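Local coordinates for protein inactive glucansucrase (Lactobacillus reuteri, PDB 5JBD) that is an inactive glucansucrase of glycosyl hydrolase family 70, a calcium-binding protein built around a (beta/alpha)8 (TIM-type) barrel, at residues A[694-698]-A[709-715]; A[656-662]-A[703-707]. The contacts are given in a common frame with arbitrary orientation. Residues are numbered along the deposited sequence.

Contact 1: residues A[694-698]-A[709-715]; sequences AYTPF and MTDRYNL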
ATOM      1  N   ALA A 694       2.434   8.266  -7.185  1.00 24.91           N
ATOM      2  CA  ALA A 694       2.361   9.704  -7.392  1.00 25.10           C
ATOM      3  C   ALA A 694       0.926  10.218  -7.567  1.00 26.65           C
ATOM      4  O   ALA A 694       0.722  11.407  -7.773  1.00 27.33           O
ATOM      5  CB  ALA A 694       3.212  10.071  -8.596  1.00 26.05           C
ATOM      6  N   TYR A 695      -0.053   9.333  -7.395  1.00 26.11           N
ATOM      7  CA  TYR A 695      -1.457   9.560  -7.750  1.00 27.30           C
ATOM      8  C   TYR A 695      -2.076  10.516  -6.736  1.00 28.28           C
ATOM      9  O   TYR A 695      -1.553  10.676  -5.622  1.00 26.31           O
ATOM     10  CB  TYR A 695      -2.212   8.209  -7.804  1.00 27.27           C
ATOM     11  CG  TYR A 695      -1.338   7.140  -8.435  1.00 27.07           C
ATOM     12  CD1 TYR A 695      -0.986   7.224  -9.781  1.00 27.29           C
ATOM     13  CD2 TYR A 695      -0.757   6.130  -7.667  1.00 26.84           C
ATOM     14  CE1 TYR A 695      -0.134   6.306 -10.355  1.00 25.67           C
ATOM     15  CE2 TYR A 695       0.097   5.211  -8.245  1.00 26.75           C
ATOM     16  CZ  TYR A 695       0.412   5.315  -9.591  1.00 26.30           C
ATOM     17  OH  TYR A 695       1.260   4.406 -10.191  1.00 25.13           O
ATOM     18  N   THR A 696      -3.165  11.175  -7.138  1.00 29.89           N
ATOM     19  CA  THR A 696      -3.880  12.107  -6.261  1.00 31.06           C
ATOM     20  C   THR A 696      -4.390  11.369  -5.032  1.00 29.16           C
ATOM     21  O   THR A 696      -5.170  10.439  -5.162  1.00 29.71           O
ATOM     22  CB  THR A 696      -5.094  12.744  -6.978  1.00 34.39           C
ATOM     23  OG1 THR A 696      -4.644  13.407  -8.162  1.00 36.32           O
ATOM     24  CG2 THR A 696      -5.813  13.761  -6.057  1.00 36.12           C
ATOM     25  N   PRO A 697      -3.940  11.768  -3.840  1.00 29.50           N
ATOM     26  CA  PRO A 697      -4.330  11.028  -2.648  1.00 30.02           C
ATOM     27  C   PRO A 697      -5.755  11.320  -2.195  1.00 31.63           C
ATOM     28  O   PRO A 697      -6.235  12.437  -2.365  1.00 30.66           O
ATOM     29  CB  PRO A 697      -3.329  11.521  -1.594  1.00 30.90           C
ATOM     30  CG  PRO A 697      -2.983  12.903  -2.026  1.00 31.04           C
ATOM     31  CD  PRO A 697      -2.984  12.851  -3.528  1.00 31.05           C
ATOM     32  N   PHE A 698      -6.412  10.313  -1.636  1.00 30.32           N
ATOM     33  CA  PHE A 698      -7.625  10.485  -0.856  1.00 31.30           C
ATOM     34  C   PHE A 698      -7.261  11.337   0.360  1.00 32.73           C
ATOM     35  O   PHE A 698      -6.375  10.968   1.157  1.00 29.61           O
ATOM     36  CB  PHE A 698      -8.136   9.105  -0.432  1.00 32.20           C
ATOM     37  CG  PHE A 698      -9.372   9.112   0.435  1.00 33.17           C
ATOM     38  CD1 PHE A 698     -10.423  10.006   0.218  1.00 35.42           C
ATOM     39  CD2 PHE A 698      -9.503   8.168   1.451  1.00 35.59           C
ATOM     40  CE1 PHE A 698     -11.562   9.966   1.011  1.00 34.23           C
ATOM     41  CE2 PHE A 698     -10.640   8.124   2.241  1.00 35.86           C
ATOM     42  CZ  PHE A 698     -11.667   9.032   2.021  1.00 35.17           C
ATOM     43  N   MET A 709      -5.729   6.200  -3.426  1.00 30.48           N
ATOM     44  CA  MET A 709      -5.837   7.218  -4.476  1.00 32.07           C
ATOM     45  C   MET A 709      -7.232   7.261  -5.084  1.00 34.97           C
ATOM     46  O   MET A 709      -7.918   6.244  -5.165  1.00 36.22           O
ATOM     47  CB  MET A 709      -4.744   7.046  -5.557  1.00 31.91           C
ATOM     48  CG  MET A 709      -5.047   6.103  -6.728  1.00 32.19           C
ATOM     49  SD  MET A 709      -5.482   4.450  -6.178  1.00 37.42           S
ATOM     50  CE  MET A 709      -3.835   3.719  -6.138  1.00 35.59           C
ATOM     51  N   THR A 710      -7.629   8.470  -5.485  1.00 34.63           N
ATOM     52  CA  THR A 710      -8.908   8.744  -6.120  1.00 38.19           C
ATOM     53  C   THR A 710      -8.792   8.944  -7.628  1.00 37.66           C
ATOM     54  O   THR A 710      -9.816   8.953  -8.308  1.00 42.48           O
ATOM     55  CB  THR A 710      -9.539  10.024  -5.515  1.00 38.42           C
ATOM     56  OG1 THR A 710      -8.640  11.138  -5.678  1.00 37.57           O
ATOM     57  CG2 THR A 710      -9.812   9.833  -4.029  1.00 38.84           C
ATOM     58  N   ASP A 711      -7.570   9.149  -8.138  1.00 33.40           N
ATOM     59  CA  ASP A 711      -7.346   9.423  -9.564  1.00 33.39           C
ATOM     60  C   ASP A 711      -5.974   8.876  -9.991  1.00 29.53           C
ATOM     61  O   ASP A 711      -4.944   9.390  -9.570  1.00 28.74           O
ATOM     62  CB  ASP A 711      -7.450  10.943  -9.844  1.00 33.22           C
ATOM     63  CG  ASP A 711      -7.529  11.282 -11.331  1.00 35.34           C
ATOM     64  OD1 ASP A 711      -6.921  10.572 -12.174  1.00 33.33           O
ATOM     65  OD2 ASP A 711      -8.219  12.279 -11.683  1.00 32.74           O
ATOM     66  N   ARG A 712      -5.995   7.845 -10.836  1.00 28.35           N
ATOM     67  CA  ARG A 712      -4.787   7.130 -11.280  1.00 27.64           C
ATOM     68  C   ARG A 712      -3.958   7.890 -12.318  1.00 27.35           C
ATOM     69  O   ARG A 712      -2.800   7.539 -12.558  1.00 29.28           O
ATOM     70  CB  ARG A 712      -5.163   5.788 -11.898  1.00 27.83           C
ATOM     71  CG  ARG A 712      -5.637   4.727 -10.922  1.00 27.14           C
ATOM     72  CD  ARG A 712      -5.937   3.463 -11.710  1.00 28.18           C
ATOM     73  NE  ARG A 712      -6.119   2.272 -10.890  1.00 28.52           N
ATOM     74  CZ  ARG A 712      -6.238   1.032 -11.377  1.00 29.05           C
ATOM     75  NH1 ARG A 712      -6.207   0.801 -12.689  1.00 29.19           N
ATOM     76  NH2 ARG A 712      -6.390   0.017 -10.539  1.00 29.90           N
ATOM     77  N   TYR A 713      -4.540   8.918 -12.932  1.00 27.95           N
ATOM     78  CA  TYR A 713      -3.861   9.680 -13.976  1.00 27.88           C
ATOM     79  C   TYR A 713      -3.461  11.097 -13.590  1.00 29.42           C
ATOM     80  O   TYR A 713      -2.598  11.664 -14.250  1.00 33.03           O
ATOM     81  CB  TYR A 713      -4.726   9.714 -15.237  1.00 27.87           C
ATOM     82  CG  TYR A 713      -4.851   8.357 -15.883  1.00 26.22           C
ATOM     83  CD1 TYR A 713      -5.863   7.469 -15.512  1.00 25.22           C
ATOM     84  CD2 TYR A 713      -3.946   7.941 -16.851  1.00 26.40           C
ATOM     85  CE1 TYR A 713      -5.966   6.214 -16.101  1.00 24.47           C
ATOM     86  CE2 TYR A 713      -4.051   6.686 -17.447  1.00 26.04           C
ATOM     87  CZ  TYR A 713      -5.061   5.829 -17.070  1.00 24.02           C
ATOM     88  OH  TYR A 713      -5.136   4.591 -17.674  1.00 25.35           O
ATOM     89  N   ASN A 714      -4.081  11.674 -12.564  1.00 28.84           N
ATOM     90  CA  ASN A 714      -3.722  13.016 -12.113  1.00 29.96           C
ATOM     91  C   ASN A 714      -2.610  12.857 -11.088  1.00 27.66           C
ATOM     92  O   ASN A 714      -2.871  12.467  -9.953  1.00 28.00           O
ATOM     93  CB  ASN A 714      -4.955  13.726 -11.511  1.00 30.94           C
ATOM     94  CG  ASN A 714      -4.690  15.174 -11.117  1.00 32.94           C
ATOM     95  OD1 ASN A 714      -3.559  15.578 -10.837  1.00 33.66           O
ATOM     96  ND2 ASN A 714      -5.750  15.978 -11.121  1.00 35.59           N
ATOM     97  N   LEU A 715      -1.380  13.201 -11.474  1.00 27.85           N
ATOM     98  CA  LEU A 715      -0.231  13.156 -10.553  1.00 28.07           C
ATOM     99  C   LEU A 715       0.089  14.514  -9.900  1.00 29.15           C
ATOM    100  O   LEU A 715       1.225  14.772  -9.498  1.00 27.77           O
ATOM    101  CB  LEU A 715       1.021  12.551 -11.230  1.00 29.26           C
ATOM    102  CG  LEU A 715       1.094  11.037 -11.572  1.00 30.68           C
ATOM    103  CD1 LEU A 715      -0.267  10.440 -11.827  1.00 31.00           C
ATOM    104  CD2 LEU A 715       2.073  10.614 -12.674  1.00 30.28           C
TER
HETATM  105  O   HOH W   1       2.554  13.369  -7.523  1.00 23.05           O
HETATM  106  O   HOH W   2      -9.141  13.207  -3.993  1.00 37.76           O
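The long beta-alpha loop between barrel strand 688-691 and helix 727-739 is drawn together here, its outgoing limb 694-698 meeting its returning limb 709-715. The two run antiparallel around the non-hydrogen-bonded pair Pro697-Met709 (CA-CA 4.5 Å), beside which Thr710 N donates to Thr696 O at 3.2 Å. The returning limb then turns a corner at Thr710. Asp711 OD1 accepts from Tyr713 N (3.0 Å), an Asx turn, and also from Asn714 N (3.1 Å), which extends it to an Asx motif. The carbonyl that follows this turn is the main acceptor for the first limb: Asn714 O receives Thr696 OG1 at 2.7 Å and, weakly, Thr696 N at 3.1 Å. Where the limbs begin and end, a water bridges Ala694 O (2.7 Å) and Leu715 O (2.8 Å), while Ala694 CB packs on Leu715 CG at 3.8 Å. Tyr695 fills the inner side, its CB 3.6 Å from Met709 CB and its CD1 3.9 Å from Leu715 CD1; its hydroxyl bonds to the backbone carbonyl of Asp747 in neighbouring barrel strand 743-748, and its ring meets Trp258. Two short antiparallel limbs, the second shaped by an Asx turn, thus make the foot of a beta-alpha loop excursion on a TIM-type barrel.

Contact 2: residues A[656-662]-A[703-707]; sequences FSLFQPE and YNEGY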
ATOM      1  N   PHE A 656      10.828   7.444  -0.415  1.00 24.04           N
ATOM      2  CA  PHE A 656       9.797   8.011   0.449  1.00 24.53           C
ATOM      3  C   PHE A 656       9.580   7.224   1.725  1.00 26.40           C
ATOM      4  O   PHE A 656      10.044   6.075   1.862  1.00 25.86           O
ATOM      5  CB  PHE A 656       8.469   8.107  -0.307  1.00 24.52           C
ATOM      6  CG  PHE A 656       7.763   6.788  -0.514  1.00 23.78           C
ATOM      7  CD1 PHE A 656       8.169   5.915  -1.513  1.00 24.32           C
ATOM      8  CD2 PHE A 656       6.665   6.437   0.270  1.00 24.25           C
ATOM      9  CE1 PHE A 656       7.512   4.704  -1.715  1.00 24.58           C
ATOM     10  CE2 PHE A 656       6.009   5.228   0.078  1.00 24.90           C
ATOM     11  CZ  PHE A 656       6.430   4.362  -0.925  1.00 25.02           C
ATOM     12  N   SER A 657       8.844   7.864   2.635  1.00 25.58           N
ATOM     13  CA  SER A 657       8.304   7.243   3.843  1.00 25.80           C
ATOM     14  C   SER A 657       6.813   7.570   3.915  1.00 27.71           C
ATOM     15  O   SER A 657       6.391   8.641   3.472  1.00 26.58           O
ATOM     16  CB  SER A 657       9.007   7.816   5.093  1.00 26.47           C
ATOM     17  OG  SER A 657       8.293   7.503   6.296  1.00 24.80           O
ATOM     18  N   LEU A 658       6.026   6.688   4.523  1.00 25.75           N
ATOM     19  CA  LEU A 658       4.634   7.004   4.837  1.00 27.25           C
ATOM     20  C   LEU A 658       4.507   8.218   5.778  1.00 27.35           C
ATOM     21  O   LEU A 658       3.503   8.936   5.729  1.00 29.22           O
ATOM     22  CB  LEU A 658       3.936   5.798   5.492  1.00 27.46           C
ATOM     23  CG  LEU A 658       3.860   4.490   4.709  1.00 27.23           C
ATOM     24  CD1 LEU A 658       3.109   3.430   5.505  1.00 27.57           C
ATOM     25  CD2 LEU A 658       3.166   4.693   3.371  1.00 27.36           C
ATOM     26  N   PHE A 659       5.516   8.442   6.615  1.00 27.03           N
ATOM     27  CA  PHE A 659       5.499   9.493   7.646  1.00 28.85           C
ATOM     28  C   PHE A 659       6.193  10.772   7.202  1.00 28.82           C
ATOM     29  O   PHE A 659       6.474  11.663   8.009  1.00 29.27           O
ATOM     30  CB  PHE A 659       6.150   8.955   8.917  1.00 29.37           C
ATOM     31  CG  PHE A 659       5.501   7.706   9.420  1.00 28.45           C
ATOM     32  CD1 PHE A 659       4.351   7.769  10.197  1.00 28.96           C
ATOM     33  CD2 PHE A 659       6.027   6.453   9.095  1.00 29.55           C
ATOM     34  CE1 PHE A 659       3.735   6.616  10.653  1.00 28.50           C
ATOM     35  CE2 PHE A 659       5.418   5.292   9.550  1.00 29.17           C
ATOM     36  CZ  PHE A 659       4.271   5.371  10.333  1.00 28.90           C
ATOM     37  N   GLN A 660       6.447  10.864   5.904  1.00 29.08           N
ATOM     38  CA  GLN A 660       6.966  12.061   5.290  1.00 31.10           C
ATOM     39  C   GLN A 660       5.915  13.157   5.502  1.00 29.35           C
ATOM     40  O   GLN A 660       4.730  12.907   5.306  1.00 33.13           O
ATOM     41  CB  GLN A 660       7.202  11.784   3.804  1.00 31.60           C
ATOM     42  CG  GLN A 660       8.069  12.789   3.086  1.00 33.32           C
ATOM     43  CD  GLN A 660       8.243  12.441   1.622  1.00 32.68           C
ATOM     44  OE1 GLN A 660       8.375  11.266   1.244  1.00 31.16           O
ATOM     45  NE2 GLN A 660       8.254  13.464   0.787  1.00 33.91           N
ATOM     46  N   PRO A 661       6.336  14.345   5.949  1.00 29.81           N
ATOM     47  CA  PRO A 661       5.364  15.415   6.211  1.00 30.74           C
ATOM     48  C   PRO A 661       4.884  16.116   4.935  1.00 32.00           C
ATOM     49  O   PRO A 661       5.536  16.025   3.894  1.00 30.12           O
ATOM     50  CB  PRO A 661       6.170  16.399   7.058  1.00 30.68           C
ATOM     51  CG  PRO A 661       7.548  16.286   6.514  1.00 31.27           C
ATOM     52  CD  PRO A 661       7.717  14.800   6.196  1.00 30.52           C
ATOM     53  N   GLU A 662       3.761  16.826   5.031  1.00 34.65           N
ATOM     54  CA  GLU A 662       3.346  17.732   3.964  1.00 34.02           C
ATOM     55  C   GLU A 662       4.409  18.837   3.864  1.00 32.20           C
ATOM     56  O   GLU A 662       4.932  19.278   4.891  1.00 34.38           O
ATOM     57  CB  GLU A 662       1.960  18.314   4.253  1.00 36.05           C
ATOM     58  CG  GLU A 662       0.826  17.294   4.197  1.00 36.01           C
ATOM     59  CD  GLU A 662       0.501  16.785   2.788  1.00 37.57           C
ATOM     60  OE1 GLU A 662       0.886  17.425   1.782  1.00 36.02           O
ATOM     61  OE2 GLU A 662      -0.179  15.740   2.681  1.00 38.74           O
ATOM     62  N   TYR A 703      -2.025   8.539   5.634  1.00 28.96           N
ATOM     63  CA  TYR A 703      -0.706   9.082   5.339  1.00 28.61           C
ATOM     64  C   TYR A 703      -0.630  10.006   4.126  1.00 28.00           C
ATOM     65  O   TYR A 703       0.378  10.700   3.949  1.00 26.96           O
ATOM     66  CB  TYR A 703       0.291   7.926   5.166  1.00 29.92           C
ATOM     67  CG  TYR A 703       0.355   6.946   6.338  1.00 29.95           C
ATOM     68  CD1 TYR A 703       0.828   7.337   7.583  1.00 30.21           C
ATOM     69  CD2 TYR A 703      -0.046   5.622   6.182  1.00 30.20           C
ATOM     70  CE1 TYR A 703       0.891   6.442   8.646  1.00 31.74           C
ATOM     71  CE2 TYR A 703       0.009   4.723   7.230  1.00 29.10           C
ATOM     72  CZ  TYR A 703       0.482   5.129   8.461  1.00 29.99           C
ATOM     73  OH  TYR A 703       0.531   4.224   9.487  1.00 28.81           O
ATOM     74  N   ASN A 704      -1.684  10.052   3.300  1.00 30.98           N
ATOM     75  CA  ASN A 704      -1.666  10.865   2.062  1.00 30.74           C
ATOM     76  C   ASN A 704      -0.461  10.510   1.166  1.00 30.50           C
ATOM     77  O   ASN A 704       0.123  11.381   0.512  1.00 30.04           O
ATOM     78  CB  ASN A 704      -1.699  12.382   2.396  1.00 32.80           C
ATOM     79  CG  ASN A 704      -3.106  12.949   2.387  1.00 34.75           C
ATOM     80  OD1 ASN A 704      -3.467  13.717   1.502  1.00 34.36           O
ATOM     81  ND2 ASN A 704      -3.912  12.561   3.367  1.00 35.98           N
ATOM     82  N   GLU A 705      -0.088   9.227   1.166  1.00 28.73           N
ATOM     83  CA  GLU A 705       1.139   8.756   0.500  1.00 28.77           C
ATOM     84  C   GLU A 705       0.958   8.382  -0.965  1.00 29.05           C
ATOM     85  O   GLU A 705       1.954   8.301  -1.687  1.00 28.09           O
ATOM     86  CB  GLU A 705       1.766   7.556   1.251  1.00 29.28           C
ATOM     87  CG  GLU A 705       1.157   6.177   0.978  1.00 29.46           C
ATOM     88  CD  GLU A 705      -0.303   6.045   1.393  1.00 32.29           C
ATOM     89  OE1 GLU A 705      -0.748   6.754   2.316  1.00 35.90           O
ATOM     90  OE2 GLU A 705      -1.037   5.268   0.767  1.00 33.40           O
ATOM     91  N   GLY A 706      -0.280   8.101  -1.379  1.00 28.13           N
ATOM     92  CA  GLY A 706      -0.576   7.757  -2.766  1.00 27.64           C
ATOM     93  C   GLY A 706      -1.082   6.354  -3.074  1.00 27.59           C
ATOM     94  O   GLY A 706      -1.566   6.131  -4.182  1.00 28.06           O
ATOM     95  N   TYR A 707      -0.978   5.406  -2.138  1.00 28.61           N
ATOM     96  CA  TYR A 707      -1.602   4.085  -2.323  1.00 28.79           C
ATOM     97  C   TYR A 707      -3.125   4.134  -2.179  1.00 30.58           C
ATOM     98  O   TYR A 707      -3.835   3.330  -2.803  1.00 31.18           O
ATOM     99  CB  TYR A 707      -1.050   3.024  -1.361  1.00 28.93           C
ATOM    100  CG  TYR A 707       0.426   2.700  -1.504  1.00 26.46           C
ATOM    101  CD1 TYR A 707       0.912   2.076  -2.658  1.00 25.92           C
ATOM    102  CD2 TYR A 707       1.325   2.962  -0.475  1.00 25.69           C
ATOM    103  CE1 TYR A 707       2.264   1.759  -2.786  1.00 24.50           C
ATOM    104  CE2 TYR A 707       2.677   2.634  -0.596  1.00 24.97           C
ATOM    105  CZ  TYR A 707       3.140   2.031  -1.762  1.00 23.70           C
ATOM    106  OH  TYR A 707       4.482   1.680  -1.891  1.00 23.02           O
TER
HETATM  107  O   HOH W   3      -1.147  14.997   0.318  1.00 37.72           O
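A tight turn pushes Leu658 into a row of side chains on the opposing loop and sets Phe659 beside it. Residues Ser657 to Gln660 make a type I turn, closed by Gln660 N to Ser657 O (3.3 Å) and by an ST turn in which Phe659 N donates to Ser657 OG (2.9 Å); Leu658 and Phe659 sit at its two central positions. Leu658 is the main bump. Its hollow is walled by Tyr703, Glu705 and Tyr707: Leu658 CB lies over the Tyr703 ring face in a CH-pi contact, 4.0 Å from the centroid, Leu658 CD1 is 3.8 Å from Tyr703 CE2, Leu658 CD2 meets the aliphatic Glu705 CG at 3.5 Å, and Leu658 CD2 approaches the ring edge of Tyr707 at CE2 (4.5 Å). Tyr703 is in turn a wedge, its edge directed at the face of Phe659 in a T-shaped pair (centroids 5.1 Å apart, planes at 73°). Near Glu662, a water bridges Glu662 OE2 (2.7 Å) and Asn704 OD1 (2.9 Å). At the far end Tyr707 OH touches the ring edge of Phe656 at CZ (3.5 Å) while hydrogen-bonding to Asp747; both rings also meet His392, and a glycerol lies about 4 Å from the Tyr707 side chain. Lys723 NZ ties the backbones together, bonded to Gln660 O and Tyr703 O. The two segments belong to successive beta-alpha loops, packed side by side at the C-terminal end of the strands, the end that carries the pocket in TIM-type barrels.

Contacts 1 and 2 lie with centres 13 Å apart and interleave along the chain, in the order 656-662, 694-698, 703-707, 709-715. The first segment follows barrel strand 652-654; the other three belong to the single loop between the adjacent parallel strand 688-691 and helix 727-739. Contact 1 draws the limbs of that loop together, and contact 2 packs its intervening part against the preceding loop. They touch directly: Tyr695 CD2 is 3.6 Å from Gly706 O, and Pro697 CG is 3.7 Å from Asn704 OD1. Both also reach Asp747 on strand 743-748, through Tyr695 and Tyr707, so the loops after two adjacent strands, 652-654 and 688-691, are joined to each other and to the next strand, 743-748.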